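Oxidoreductase protein (Agrobacterium radiobacter, PDB 5UI9) binds NAD+ and a small dihydroxy acid side by side, and probably catalyses an NAD-dependent oxidation or reduction as a member of the GFO/IDH/MocA oxidoreductase family. Local coordinates at residues V18-A23 with F70-T75; Q78-L83 with A94-P99; K98-S103 with A317-T322. One frame throughout, in Å; residues are numbered along the deposited sequence.

Overall arrangement
All three contacts are buried, with Leu320 of interaction 3 partly exposed. Each includes a segment touching NAD, but the packing of interaction 3 lies behind the pocket loop. Interactions 1 and 2 belong to the same parallel sheet: strands 70-73 and 94-97 are neighbours, and His80 of interaction 2 bonds back to Thr75 O of interaction 1. Their chemistry differs, an amide-carboxylate bond with a bridging water in the first, an imidazole with a thiol over one face and backbone carbonyls round its rim in the second. Interaction 3 shares Lys98 and Pro99 with interaction 2, but its partner helix is remote in sequence; a phenyl ring packs, and one water replaces a direct hydrogen bond.

Interaction 1: residues V18-A23 with F70-T75; sequences VNQMHA and FVDIAT. With NAD (nicotinamide-adenine-dinucleotide), chain C.
Gln20, in the middle of helix 17-26, reaches Asp72 of strand 70-73 and Ala74 just beyond it, and does all the touching for its segment. Just before it, Asn19 turns elsewhere, its OD1 taking a bond from Gln292. Gln20 has CG anti to its own carbonyl carbon (chi1 -67°) and runs on extended through chi2, which carries the amide across to the strand. There Gln20 NE2 gives a hydrogen bond of 2.7 Å to Asp72 OD2. The acceptor lies almost in the amide plane, yet the donor comes from above the carboxylate plane, 40° out of it. The bond is bent, 136° at the hydrogen. The amide also meets the methyl of Ala74, with Gln20 NE2 3.8 Å and Gln20 OE1 3.9 Å from Ala74 CB. A water binds the same pair a second time: it accepts from Gln20 NE2 at 3.2 Å and donates to Asp72 OD1 at 2.7 Å and to Ile73 O at 2.9 Å. Asp72 OD2 takes a second bond, from Trp24 NE1 further along the same helix, while the water holds Asp72 OD1, so both carboxylate oxygens are engaged. Gln20 OE1 receives Gln97 NE2, so both ends of the amide are used and its flip is fixed. Beyond Met21, which packs on Leu10, Ala23 closes the segment against helix 289-308. Helix 17-26 follows the glycine-rich turn after strand 6-11, and strand 70-73 runs into the loop residues Ala74 and Thr75, which lie against NAD, as is characteristic of the Rossmann dinucleotide-binding fold.

Interaction 2: residues Q78-L83 with A94-P99; sequences QSHRAL and AICQKP. With NAD (nicotinamide-adenine-dinucleotide), chain C; 8A1 ((2S)-2,3-dihydroxy-2-methylpropanoic acid), chain D.
The imidazole of His80 and the thiol of Cys96 meet face-on: Cys96 SG sits over one ring face, 3.8 Å from the His80 centroid and 25° off the normal. It is displaced toward the rim, and its closest ring atom is His80 CG at 3.5 Å. Cys96 has SG anti to the backbone N (chi1 -170°), which lifts the sulfur off strand 94-97 toward helix 80-89. At the ring edge, His80 ND1 makes a weak hydrogen bond of 2.8 Å to Pro99 O, bent to 121° at the hydrogen, and also bonds to Phe100 O. At the other nitrogen, His80 NE2 bonds to Thr75 O. With carbonyls at both nitrogens and sulfur on one face, rotation of the ring is restricted, and a doubly protonated imidazole would be consistent with this setting. Gln97 O comes obliquely to the ring, 3.1 Å from His80 CE1. The side chain of Gln97 leads the other way, where Gln97 NE2 gives a bond of 3.2 Å to NAD O7N and another to Gln20 OE1. Gln97 OE1 receives Lys98 N. Lys98, curled at chi2 and chi3, brings NZ to the acid ligand, with Lys98 NZ 2.7 Å from 8A1 O, and to NAD O2D; Asp178 completes its grip as a salt-bridge partner. Lys98 O accepts both nicotinamide-ribose hydroxyls, NAD O3D at 2.6 Å being the nearer. Strand 70-73, helix 80-89 and strand 94-97 form a beta-alpha-beta unit of the Rossmann fold; its last strand is followed by a Lys-Pro motif familiar from GFO/IDH/MocA enzymes, here with a cis peptide.

Interaction 3: residues K98-S103 with A317-T322; sequences KPFAKS and ADNLKT. With NAD (nicotinamide-adenine-dinucleotide), chain C; 8A1 ((2S)-2,3-dihydroxy-2-methylpropanoic acid), chain D.
The loop leaving strand 94-97, which carries the pocket lysine and the cis proline, is backed here by helix 316-335 from near the C-terminus through Phe100, Asn319 and Leu320. Phe100 has CG anti to its backbone N (chi1 -173°), which directs the ring at helix 316-335. Asn319 OD1 lies against the base of the side chain, 3.5 Å from Phe100 CB and 3.7 Å from Phe100 CD2. The two side chains run past each other in opposite directions, with ring and amide planes 76° apart. Further along the ring, Leu320 CD2 comes to its edge, near the plane, 4.4 Å from Phe100 CE2. No direct hydrogen bond joins the segments; a water does so instead, accepting from Phe100 N at 3.1 Å and donating to Asn319 OD1 at 2.7 Å. That oxygen thus touches the Phe100 side chain and also takes the water's hydrogen bond. Around the ring, Ala107, Met110 and Val111 of helix 104-116 and Leu121 and Val123 of strand 121-124 complete the packing, placing Phe100 between the parallel sheet, helix 104-116 and helix 316-335.

Interaction 1: residues V18-A23 with F70-T75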
loop_
_atom_site.group_PDB
_atom_site.type_symbol
_atom_site.label_atom_id
_atom_site.label_comp_id
_atom_site.label_asym_id
_atom_site.label_seq_id
_atom_site.Cartn_x
_atom_site.Cartn_y
_atom_site.Cartn_z
ATOM N N VAL A 18 28.767 5.965 17.342
ATOM C CA VAL A 18 28.866 5.374 18.684
ATOM C C VAL A 18 28.359 3.924 18.661
ATOM O O VAL A 18 28.950 3.060 19.309
ATOM C CB VAL A 18 28.103 6.218 19.743
ATOM C CG1 VAL A 18 28.074 5.519 21.106
ATOM C CG2 VAL A 18 28.726 7.612 19.867
ATOM N N ASN A 19 27.288 3.666 17.898
ATOM C CA ASN A 19 26.767 2.302 17.710
ATOM C C ASN A 19 27.751 1.433 16.943
ATOM O O ASN A 19 27.928 0.269 17.271
ATOM C CB ASN A 19 25.431 2.289 16.962
ATOM C CG ASN A 19 24.339 3.028 17.699
ATOM O OD1 ASN A 19 23.997 2.688 18.829
ATOM N ND2 ASN A 19 23.787 4.051 17.059
ATOM N N GLN A 20 28.366 2.000 15.910
ATOM C CA GLN A 20 29.344 1.270 15.105
ATOM C C GLN A 20 30.582 0.910 15.935
ATOM O O GLN A 20 31.093 -0.204 15.825
ATOM C CB GLN A 20 29.707 2.052 13.834
ATOM C CG GLN A 20 28.531 2.145 12.870
ATOM C CD GLN A 20 28.798 2.941 11.611
ATOM O OE1 GLN A 20 27.912 3.651 11.135
ATOM N NE2 GLN A 20 29.999 2.815 11.050
ATOM N N MET A 21 31.015 1.841 16.788
ATOM C CA MET A 21 32.119 1.609 17.730
ATOM C C MET A 21 31.823 0.524 18.766
ATOM O O MET A 21 32.682 -0.324 19.032
ATOM C CB MET A 21 32.505 2.912 18.450
ATOM C CG MET A 21 33.154 3.958 17.553
ATOM S SD MET A 21 34.736 3.483 16.819
ATOM C CE MET A 21 35.759 3.351 18.294
ATOM N N HIS A 22 30.624 0.546 19.354
ATOM C CA HIS A 22 30.201 -0.538 20.254
ATOM C C HIS A 22 30.254 -1.868 19.518
ATOM O O HIS A 22 30.828 -2.839 20.017
ATOM C CB HIS A 22 28.773 -0.339 20.780
ATOM C CG HIS A 22 28.654 0.644 21.905
ATOM N ND1 HIS A 22 29.298 0.478 23.110
ATOM C CD2 HIS A 22 27.916 1.773 22.029
ATOM C CE1 HIS A 22 28.990 1.479 23.915
ATOM N NE2 HIS A 22 28.152 2.279 23.283
ATOM N N ALA A 23 29.665 -1.899 18.324
ATOM C CA ALA A 23 29.609 -3.129 17.525
ATOM C C ALA A 23 30.993 -3.663 17.134
ATOM O O ALA A 23 31.208 -4.873 17.153
ATOM C CB ALA A 23 28.756 -2.923 16.285
ATOM N N PHE A 70 41.321 -1.562 7.249
ATOM C CA PHE A 70 40.113 -1.039 6.618
ATOM C C PHE A 70 39.672 0.272 7.227
ATOM O O PHE A 70 40.127 0.665 8.310
ATOM C CB PHE A 70 38.980 -2.062 6.678
ATOM C CG PHE A 70 38.459 -2.316 8.064
ATOM C CD1 PHE A 70 39.025 -3.299 8.863
ATOM C CD2 PHE A 70 37.380 -1.580 8.564
ATOM C CE1 PHE A 70 38.541 -3.543 10.140
ATOM C CE2 PHE A 70 36.888 -1.820 9.840
ATOM C CZ PHE A 70 37.466 -2.805 10.629
ATOM N N VAL A 71 38.778 0.944 6.513
ATOM C CA VAL A 71 38.240 2.216 6.954
ATOM C C VAL A 71 36.712 2.123 7.035
ATOM O O VAL A 71 36.074 1.538 6.160
ATOM C CB VAL A 71 38.742 3.382 6.056
ATOM C CG1 VAL A 71 38.220 3.291 4.624
ATOM C CG2 VAL A 71 38.380 4.720 6.674
ATOM N N ASP A 72 36.153 2.669 8.118
ATOM C CA ASP A 72 34.715 2.748 8.342
ATOM C C ASP A 72 34.298 4.222 8.300
ATOM O O ASP A 72 34.576 4.990 9.222
ATOM C CB ASP A 72 34.356 2.106 9.690
ATOM C CG ASP A 72 32.860 1.784 9.829
ATOM O OD1 ASP A 72 32.125 1.739 8.814
ATOM O OD2 ASP A 72 32.423 1.557 10.976
ATOM N N ILE A 73 33.637 4.611 7.214
ATOM C CA ILE A 73 33.238 5.999 7.002
ATOM C C ILE A 73 31.810 6.190 7.520
ATOM O O ILE A 73 30.846 5.721 6.900
ATOM C CB ILE A 73 33.361 6.377 5.509
ATOM C CG1 ILE A 73 34.823 6.231 5.046
ATOM C CG2 ILE A 73 32.871 7.798 5.265
ATOM C CD1 ILE A 73 34.984 5.969 3.563
ATOM N N ALA A 74 31.697 6.861 8.669
ATOM C CA ALA A 74 30.407 7.168 9.300
ATOM C C ALA A 74 30.085 8.666 9.322
ATOM O O ALA A 74 29.324 9.136 10.183
ATOM C CB ALA A 74 30.384 6.604 10.709
ATOM N N THR A 75 30.642 9.417 8.374
ATOM C CA THR A 75 30.320 10.835 8.239
ATOM C C THR A 75 28.987 10.991 7.513
ATOM O O THR A 75 28.439 10.024 6.989
ATOM C CB THR A 75 31.387 11.608 7.432
ATOM O OG1 THR A 75 31.432 11.120 6.087
ATOM C CG2 THR A 75 32.760 11.479 8.069
HETATM P PA NAD C . 26.519 13.347 12.711
HETATM O O1A NAD C . 26.516 14.742 12.124
HETATM O O2A NAD C . 26.012 13.114 14.108
HETATM O O5B NAD C . 28.007 12.768 12.623
HETATM C C5B NAD C . 28.887 13.053 11.544
HETATM C C4B NAD C . 30.269 13.278 12.139
HETATM O O4B NAD C . 31.229 13.268 11.089
HETATM C C3B NAD C . 30.393 14.621 12.843
HETATM O O3B NAD C . 30.940 14.421 14.154
HETATM C C2B NAD C . 31.309 15.453 11.958
HETATM O O2B NAD C . 32.153 16.311 12.726
HETATM C C1B NAD C . 32.105 14.387 11.223
HETATM N N9A NAD C . 32.602 14.712 9.866
HETATM C C8A NAD C . 31.907 15.212 8.826
HETATM N N7A NAD C . 32.713 15.331 7.738
HETATM C C5A NAD C . 33.938 14.886 8.076
HETATM C C6A NAD C . 35.262 14.728 7.416
HETATM N N6A NAD C . 35.453 15.080 6.126
HETATM N N1A NAD C . 36.277 14.212 8.148
HETATM C C2A NAD C . 36.129 13.852 9.440
HETATM N N3A NAD C . 34.958 13.970 10.096
HETATM C C4A NAD C . 33.852 14.468 9.481
HETATM O O3 NAD C . 25.740 12.379 11.692
HETATM P PN NAD C . 25.032 10.994 12.129
HETATM O O1N NAD C . 23.643 11.267 12.649
HETATM O O2N NAD C . 25.987 10.190 12.974
HETATM O O5D NAD C . 24.872 10.336 10.682
HETATM C C5D NAD C . 26.026 10.027 9.912
HETATM C C4D NAD C . 25.604 9.121 8.772
HETATM O O4D NAD C . 25.046 7.924 9.324
HETATM C C3D NAD C . 24.543 9.762 7.890
HETATM O O3D NAD C . 24.897 9.611 6.511
HETATM C C2D NAD C . 23.263 9.015 8.225
HETATM O O2D NAD C . 22.400 8.845 7.099
HETATM C C1D NAD C . 23.778 7.666 8.722
HETATM N N1N NAD C . 22.899 6.948 9.663
HETATM C C2N NAD C . 22.705 5.637 9.432
HETATM C C3N NAD C . 21.903 4.853 10.246
HETATM C C7N NAD C . 21.742 3.396 9.908
HETATM O O7N NAD C . 22.690 2.791 9.414
HETATM N N7N NAD C . 20.584 2.775 10.147
HETATM C C4N NAD C . 21.279 5.454 11.341
HETATM C C5N NAD C . 21.489 6.814 11.580
HETATM C C6N NAD C . 22.315 7.546 10.727
HETATM O O HOH W 1 30.071 3.153 7.894
#

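Interaction 2: residues Q78-L83 with A94-P99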
loop_
_atom_site.group_PDB
_atom_site.type_symbol
_atom_site.label_atom_id
_atom_site.label_comp_id
_atom_site.label_asym_id
_atom_site.label_seq_id
_atom_site.Cartn_x
_atom_site.Cartn_y
_atom_site.Cartn_z
ATOM N N GLN A 78 28.121 14.440 2.537
ATOM C CA GLN A 78 28.955 15.461 1.892
ATOM C C GLN A 78 30.391 14.975 1.630
ATOM O O GLN A 78 30.963 15.221 0.565
ATOM C CB GLN A 78 28.995 16.753 2.742
ATOM C CG GLN A 78 27.684 17.551 2.811
ATOM C CD GLN A 78 26.701 17.094 3.908
ATOM O OE1 GLN A 78 26.828 16.001 4.479
ATOM N NE2 GLN A 78 25.702 17.935 4.191
ATOM N N SER A 79 30.960 14.274 2.601
ATOM C CA SER A 79 32.349 13.825 2.512
ATOM C C SER A 79 32.550 12.363 2.060
ATOM O O SER A 79 33.682 11.898 2.016
ATOM C CB SER A 79 33.022 14.064 3.860
ATOM O OG SER A 79 32.425 13.263 4.856
ATOM N N HIS A 80 31.481 11.648 1.700
ATOM C CA HIS A 80 31.606 10.225 1.339
ATOM C C HIS A 80 32.487 9.983 0.112
ATOM O O HIS A 80 33.370 9.114 0.152
ATOM C CB HIS A 80 30.246 9.566 1.099
ATOM C CG HIS A 80 29.446 9.347 2.340
ATOM N ND1 HIS A 80 28.175 8.815 2.317
ATOM C CD2 HIS A 80 29.721 9.612 3.639
ATOM C CE1 HIS A 80 27.707 8.752 3.552
ATOM N NE2 HIS A 80 28.625 9.229 4.373
ATOM N N ARG A 81 32.245 10.738 -0.964
ATOM C CA ARG A 81 32.961 10.524 -2.221
ATOM C C ARG A 81 34.460 10.706 -2.034
ATOM O O ARG A 81 35.240 9.856 -2.464
ATOM C CB ARG A 81 32.457 11.421 -3.363
ATOM C CG ARG A 81 33.312 11.266 -4.622
ATOM C CD ARG A 81 32.646 11.709 -5.909
ATOM N NE ARG A 81 33.565 11.505 -7.033
ATOM C CZ ARG A 81 33.275 11.718 -8.317
ATOM N NH1 ARG A 81 32.074 12.156 -8.690
ATOM N NH2 ARG A 81 34.204 11.495 -9.241
ATOM N N ALA A 82 34.845 11.806 -1.390
ATOM C CA ALA A 82 36.253 12.106 -1.144
ATOM C C ALA A 82 36.914 11.036 -0.272
ATOM O O ALA A 82 38.026 10.607 -0.566
ATOM C CB ALA A 82 36.412 13.488 -0.508
ATOM N N LEU A 83 36.222 10.594 0.779
ATOM C CA LEU A 83 36.799 9.611 1.705
ATOM C C LEU A 83 36.958 8.228 1.074
ATOM O O LEU A 83 37.951 7.543 1.338
ATOM C CB LEU A 83 36.004 9.551 3.012
ATOM C CG LEU A 83 36.127 10.831 3.852
ATOM C CD1 LEU A 83 35.087 10.834 4.964
ATOM C CD2 LEU A 83 37.535 11.015 4.417
ATOM N N ALA A 94 37.139 -0.253 2.235
ATOM C CA ALA A 94 36.296 0.818 2.762
ATOM C C ALA A 94 34.852 0.395 2.996
ATOM O O ALA A 94 34.240 -0.260 2.149
ATOM C CB ALA A 94 36.327 2.015 1.821
ATOM N N ILE A 95 34.326 0.796 4.151
ATOM C CA ILE A 95 32.894 0.775 4.430
ATOM C C ILE A 95 32.405 2.223 4.378
ATOM O O ILE A 95 33.084 3.124 4.877
ATOM C CB ILE A 95 32.586 0.177 5.820
ATOM C CG1 ILE A 95 33.169 -1.237 5.948
ATOM C CG2 ILE A 95 31.081 0.157 6.072
ATOM C CD1 ILE A 95 33.236 -1.754 7.368
ATOM N N CYS A 96 31.227 2.434 3.789
ATOM C CA CYS A 96 30.650 3.769 3.651
ATOM C C CYS A 96 29.179 3.774 4.061
ATOM O O CYS A 96 28.394 2.958 3.588
ATOM C CB CYS A 96 30.771 4.245 2.218
ATOM S SG CYS A 96 30.341 5.985 2.042
ATOM N N GLN A 97 28.818 4.690 4.949
ATOM C CA GLN A 97 27.427 4.830 5.398
ATOM C C GLN A 97 26.481 5.273 4.287
ATOM O O GLN A 97 26.904 5.823 3.271
ATOM C CB GLN A 97 27.327 5.803 6.588
ATOM C CG GLN A 97 27.226 5.119 7.947
ATOM C CD GLN A 97 25.888 4.436 8.164
ATOM O OE1 GLN A 97 24.971 4.562 7.341
ATOM N NE2 GLN A 97 25.770 3.699 9.270
ATOM N N LYS A 98 25.190 5.019 4.497
ATOM C CA LYS A 98 24.142 5.589 3.646
ATOM C C LYS A 98 23.895 7.040 4.084
ATOM O O LYS A 98 24.304 7.412 5.187
ATOM C CB LYS A 98 22.828 4.773 3.649
ATOM C CG LYS A 98 22.297 4.222 4.974
ATOM C CD LYS A 98 21.882 5.261 6.013
ATOM C CE LYS A 98 20.715 6.128 5.549
ATOM N NZ LYS A 98 20.129 6.911 6.671
ATOM N N PRO A 99 23.313 7.885 3.227
ATOM C CA PRO A 99 23.206 7.663 1.784
ATOM C C PRO A 99 24.598 7.530 1.149
ATOM O O PRO A 99 25.498 8.299 1.490
ATOM C CB PRO A 99 22.537 8.946 1.268
ATOM C CG PRO A 99 22.162 9.747 2.475
ATOM C CD PRO A 99 23.045 9.284 3.587
HETATM P PA NAD C . 26.519 13.347 12.711
HETATM O O1A NAD C . 26.516 14.742 12.124
HETATM O O2A NAD C . 26.012 13.114 14.108
HETATM O O5B NAD C . 28.007 12.768 12.623
HETATM C C5B NAD C . 28.887 13.053 11.544
HETATM C C4B NAD C . 30.269 13.278 12.139
HETATM O O4B NAD C . 31.229 13.268 11.089
HETATM C C3B NAD C . 30.393 14.621 12.843
HETATM O O3B NAD C . 30.940 14.421 14.154
HETATM C C2B NAD C . 31.309 15.453 11.958
HETATM O O2B NAD C . 32.153 16.311 12.726
HETATM C C1B NAD C . 32.105 14.387 11.223
HETATM N N9A NAD C . 32.602 14.712 9.866
HETATM C C8A NAD C . 31.907 15.212 8.826
HETATM N N7A NAD C . 32.713 15.331 7.738
HETATM C C5A NAD C . 33.938 14.886 8.076
HETATM C C6A NAD C . 35.262 14.728 7.416
HETATM N N6A NAD C . 35.453 15.080 6.126
HETATM N N1A NAD C . 36.277 14.212 8.148
HETATM C C2A NAD C . 36.129 13.852 9.440
HETATM N N3A NAD C . 34.958 13.970 10.096
HETATM C C4A NAD C . 33.852 14.468 9.481
HETATM O O3 NAD C . 25.740 12.379 11.692
HETATM P PN NAD C . 25.032 10.994 12.129
HETATM O O1N NAD C . 23.643 11.267 12.649
HETATM O O2N NAD C . 25.987 10.190 12.974
HETATM O O5D NAD C . 24.872 10.336 10.682
HETATM C C5D NAD C . 26.026 10.027 9.912
HETATM C C4D NAD C . 25.604 9.121 8.772
HETATM O O4D NAD C . 25.046 7.924 9.324
HETATM C C3D NAD C . 24.543 9.762 7.890
HETATM O O3D NAD C . 24.897 9.611 6.511
HETATM C C2D NAD C . 23.263 9.015 8.225
HETATM O O2D NAD C . 22.400 8.845 7.099
HETATM C C1D NAD C . 23.778 7.666 8.722
HETATM N N1N NAD C . 22.899 6.948 9.663
HETATM C C2N NAD C . 22.705 5.637 9.432
HETATM C C3N NAD C . 21.903 4.853 10.246
HETATM C C7N NAD C . 21.742 3.396 9.908
HETATM O O7N NAD C . 22.690 2.791 9.414
HETATM N N7N NAD C . 20.584 2.775 10.147
HETATM C C4N NAD C . 21.279 5.454 11.341
HETATM C C5N NAD C . 21.489 6.814 11.580
HETATM C C6N NAD C . 22.315 7.546 10.727
HETATM O OXT 8A1 D . 18.300 4.430 10.495
HETATM C C 8A1 D . 18.432 5.420 9.736
HETATM O O 8A1 D . 19.154 5.390 8.715
HETATM C CA 8A1 D . 17.688 6.693 10.050
HETATM C CB 8A1 D . 16.389 6.643 9.247
HETATM O O1 8A1 D . 15.502 7.708 9.607
HETATM O O2 8A1 D . 18.476 7.829 9.656
HETATM C C3 8A1 D . 17.435 6.798 11.555
#

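Interaction 3: residues K98-S103 with A317-T322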
loop_
_atom_site.group_PDB
_atom_site.type_symbol
_atom_site.label_atom_id
_atom_site.label_comp_id
_atom_site.label_asym_id
_atom_site.label_seq_id
_atom_site.Cartn_x
_atom_site.Cartn_y
_atom_site.Cartn_z
ATOM N N LYS A 98 25.190 5.019 4.497
ATOM C CA LYS A 98 24.142 5.589 3.646
ATOM C C LYS A 98 23.895 7.040 4.084
ATOM O O LYS A 98 24.304 7.412 5.187
ATOM C CB LYS A 98 22.828 4.773 3.649
ATOM C CG LYS A 98 22.297 4.222 4.974
ATOM C CD LYS A 98 21.882 5.261 6.013
ATOM C CE LYS A 98 20.715 6.128 5.549
ATOM N NZ LYS A 98 20.129 6.911 6.671
ATOM N N PRO A 99 23.313 7.885 3.227
ATOM C CA PRO A 99 23.206 7.663 1.784
ATOM C C PRO A 99 24.598 7.530 1.149
ATOM O O PRO A 99 25.498 8.299 1.490
ATOM C CB PRO A 99 22.537 8.946 1.268
ATOM C CG PRO A 99 22.162 9.747 2.475
ATOM C CD PRO A 99 23.045 9.284 3.587
ATOM N N PHE A 100 24.754 6.569 0.241
ATOM C CA PHE A 100 26.059 6.246 -0.365
ATOM C C PHE A 100 26.750 7.506 -0.895
ATOM O O PHE A 100 27.862 7.841 -0.472
ATOM C CB PHE A 100 25.846 5.192 -1.471
ATOM C CG PHE A 100 27.102 4.624 -2.085
ATOM C CD1 PHE A 100 28.357 4.706 -1.474
ATOM C CD2 PHE A 100 26.996 3.922 -3.282
ATOM C CE1 PHE A 100 29.477 4.151 -2.078
ATOM C CE2 PHE A 100 28.110 3.356 -3.883
ATOM C CZ PHE A 100 29.352 3.471 -3.282
ATOM N N ALA A 101 26.045 8.216 -1.773
ATOM C CA ALA A 101 26.538 9.428 -2.413
ATOM C C ALA A 101 25.425 10.461 -2.530
ATOM O O ALA A 101 24.272 10.182 -2.184
ATOM C CB ALA A 101 27.069 9.088 -3.794
ATOM N N LYS A 102 25.785 11.648 -3.019
ATOM C CA LYS A 102 24.821 12.708 -3.316
ATOM C C LYS A 102 24.016 12.431 -4.589
ATOM O O LYS A 102 22.899 12.917 -4.727
ATOM C CB LYS A 102 25.529 14.060 -3.455
ATOM C CG LYS A 102 26.070 14.610 -2.148
ATOM C CD LYS A 102 26.828 15.918 -2.346
ATOM C CE LYS A 102 26.665 16.840 -1.145
ATOM N NZ LYS A 102 27.716 17.899 -1.097
ATOM N N SER A 103 24.596 11.672 -5.519
ATOM C CA SER A 103 23.922 11.312 -6.768
ATOM C C SER A 103 24.381 9.938 -7.251
ATOM O O SER A 103 25.401 9.412 -6.787
ATOM C CB SER A 103 24.202 12.367 -7.846
ATOM O OG SER A 103 25.571 12.368 -8.224
ATOM N N ALA A 317 28.728 -1.860 -5.593
ATOM C CA ALA A 317 28.123 -2.260 -6.869
ATOM C C ALA A 317 26.651 -2.664 -6.724
ATOM O O ALA A 317 25.808 -2.211 -7.503
ATOM C CB ALA A 317 28.925 -3.389 -7.510
ATOM N N ASP A 318 26.343 -3.499 -5.732
ATOM C CA ASP A 318 24.951 -3.848 -5.445
ATOM C C ASP A 318 24.128 -2.611 -5.083
ATOM O O ASP A 318 23.003 -2.443 -5.563
ATOM C CB ASP A 318 24.844 -4.870 -4.306
ATOM C CG ASP A 318 23.388 -5.224 -3.971
ATOM O OD1 ASP A 318 22.812 -6.094 -4.660
ATOM O OD2 ASP A 318 22.816 -4.621 -3.033
ATOM N N ASN A 319 24.703 -1.751 -4.243
ATOM C CA ASN A 319 23.989 -0.603 -3.711
ATOM C C ASN A 319 23.587 0.420 -4.781
ATOM O O ASN A 319 22.626 1.148 -4.581
ATOM C CB ASN A 319 24.797 0.077 -2.603
ATOM C CG ASN A 319 23.946 1.007 -1.750
ATOM O OD1 ASN A 319 24.057 2.228 -1.850
ATOM N ND2 ASN A 319 23.079 0.430 -0.925
ATOM N N LEU A 320 24.304 0.468 -5.906
ATOM C CA LEU A 320 23.893 1.292 -7.060
ATOM C C LEU A 320 22.452 0.998 -7.491
ATOM O O LEU A 320 21.728 1.902 -7.892
ATOM C CB LEU A 320 24.813 1.062 -8.264
ATOM C CG LEU A 320 26.286 1.463 -8.178
ATOM C CD1 LEU A 320 27.007 1.068 -9.461
ATOM C CD2 LEU A 320 26.431 2.956 -7.905
ATOM N N LYS A 321 22.048 -0.268 -7.406
ATOM C CA LYS A 321 20.699 -0.677 -7.819
ATOM C C LYS A 321 19.624 -0.267 -6.809
ATOM O O LYS A 321 18.456 -0.147 -7.169
ATOM C CB LYS A 321 20.659 -2.174 -8.136
ATOM C CG LYS A 321 21.444 -2.512 -9.407
ATOM C CD LYS A 321 21.528 -4.006 -9.689
ATOM C CE LYS A 321 22.630 -4.665 -8.879
ATOM N NZ LYS A 321 22.659 -6.140 -9.078
ATOM N N THR A 322 20.025 -0.053 -5.557
ATOM C CA THR A 322 19.173 0.582 -4.558
ATOM C C THR A 322 19.179 2.097 -4.749
ATOM O O THR A 322 18.113 2.726 -4.794
ATOM C CB THR A 322 19.627 0.223 -3.127
ATOM O OG1 THR A 322 19.342 -1.158 -2.879
ATOM C CG2 THR A 322 18.920 1.075 -2.079
HETATM P PA NAD C . 26.519 13.347 12.711
HETATM O O1A NAD C . 26.516 14.742 12.124
HETATM O O2A NAD C . 26.012 13.114 14.108
HETATM O O5B NAD C . 28.007 12.768 12.623
HETATM C C5B NAD C . 28.887 13.053 11.544
HETATM C C4B NAD C . 30.269 13.278 12.139
HETATM O O4B NAD C . 31.229 13.268 11.089
HETATM C C3B NAD C . 30.393 14.621 12.843
HETATM O O3B NAD C . 30.940 14.421 14.154
HETATM C C2B NAD C . 31.309 15.453 11.958
HETATM O O2B NAD C . 32.153 16.311 12.726
HETATM C C1B NAD C . 32.105 14.387 11.223
HETATM N N9A NAD C . 32.602 14.712 9.866
HETATM C C8A NAD C . 31.907 15.212 8.826
HETATM N N7A NAD C . 32.713 15.331 7.738
HETATM C C5A NAD C . 33.938 14.886 8.076
HETATM C C6A NAD C . 35.262 14.728 7.416
HETATM N N6A NAD C . 35.453 15.080 6.126
HETATM N N1A NAD C . 36.277 14.212 8.148
HETATM C C2A NAD C . 36.129 13.852 9.440
HETATM N N3A NAD C . 34.958 13.970 10.096
HETATM C C4A NAD C . 33.852 14.468 9.481
HETATM O O3 NAD C . 25.740 12.379 11.692
HETATM P PN NAD C . 25.032 10.994 12.129
HETATM O O1N NAD C . 23.643 11.267 12.649
HETATM O O2N NAD C . 25.987 10.190 12.974
HETATM O O5D NAD C . 24.872 10.336 10.682
HETATM C C5D NAD C . 26.026 10.027 9.912
HETATM C C4D NAD C . 25.604 9.121 8.772
HETATM O O4D NAD C . 25.046 7.924 9.324
HETATM C C3D NAD C . 24.543 9.762 7.890
HETATM O O3D NAD C . 24.897 9.611 6.511
HETATM C C2D NAD C . 23.263 9.015 8.225
HETATM O O2D NAD C . 22.400 8.845 7.099
HETATM C C1D NAD C . 23.778 7.666 8.722
HETATM N N1N NAD C . 22.899 6.948 9.663
HETATM C C2N NAD C . 22.705 5.637 9.432
HETATM C C3N NAD C . 21.903 4.853 10.246
HETATM C C7N NAD C . 21.742 3.396 9.908
HETATM O O7N NAD C . 22.690 2.791 9.414
HETATM N N7N NAD C . 20.584 2.775 10.147
HETATM C C4N NAD C . 21.279 5.454 11.341
HETATM C C5N NAD C . 21.489 6.814 11.580
HETATM C C6N NAD C . 22.315 7.546 10.727
HETATM O OXT 8A1 D . 18.300 4.430 10.495
HETATM C C 8A1 D . 18.432 5.420 9.736
HETATM O O 8A1 D . 19.154 5.390 8.715
HETATM C CA 8A1 D . 17.688 6.693 10.050
HETATM C CB 8A1 D . 16.389 6.643 9.247
HETATM O O1 8A1 D . 15.502 7.708 9.607
HETATM O O2 8A1 D . 18.476 7.829 9.656
HETATM C C3 8A1 D . 17.435 6.798 11.555
HETATM O O HOH W 2 23.003 4.078 -0.209
#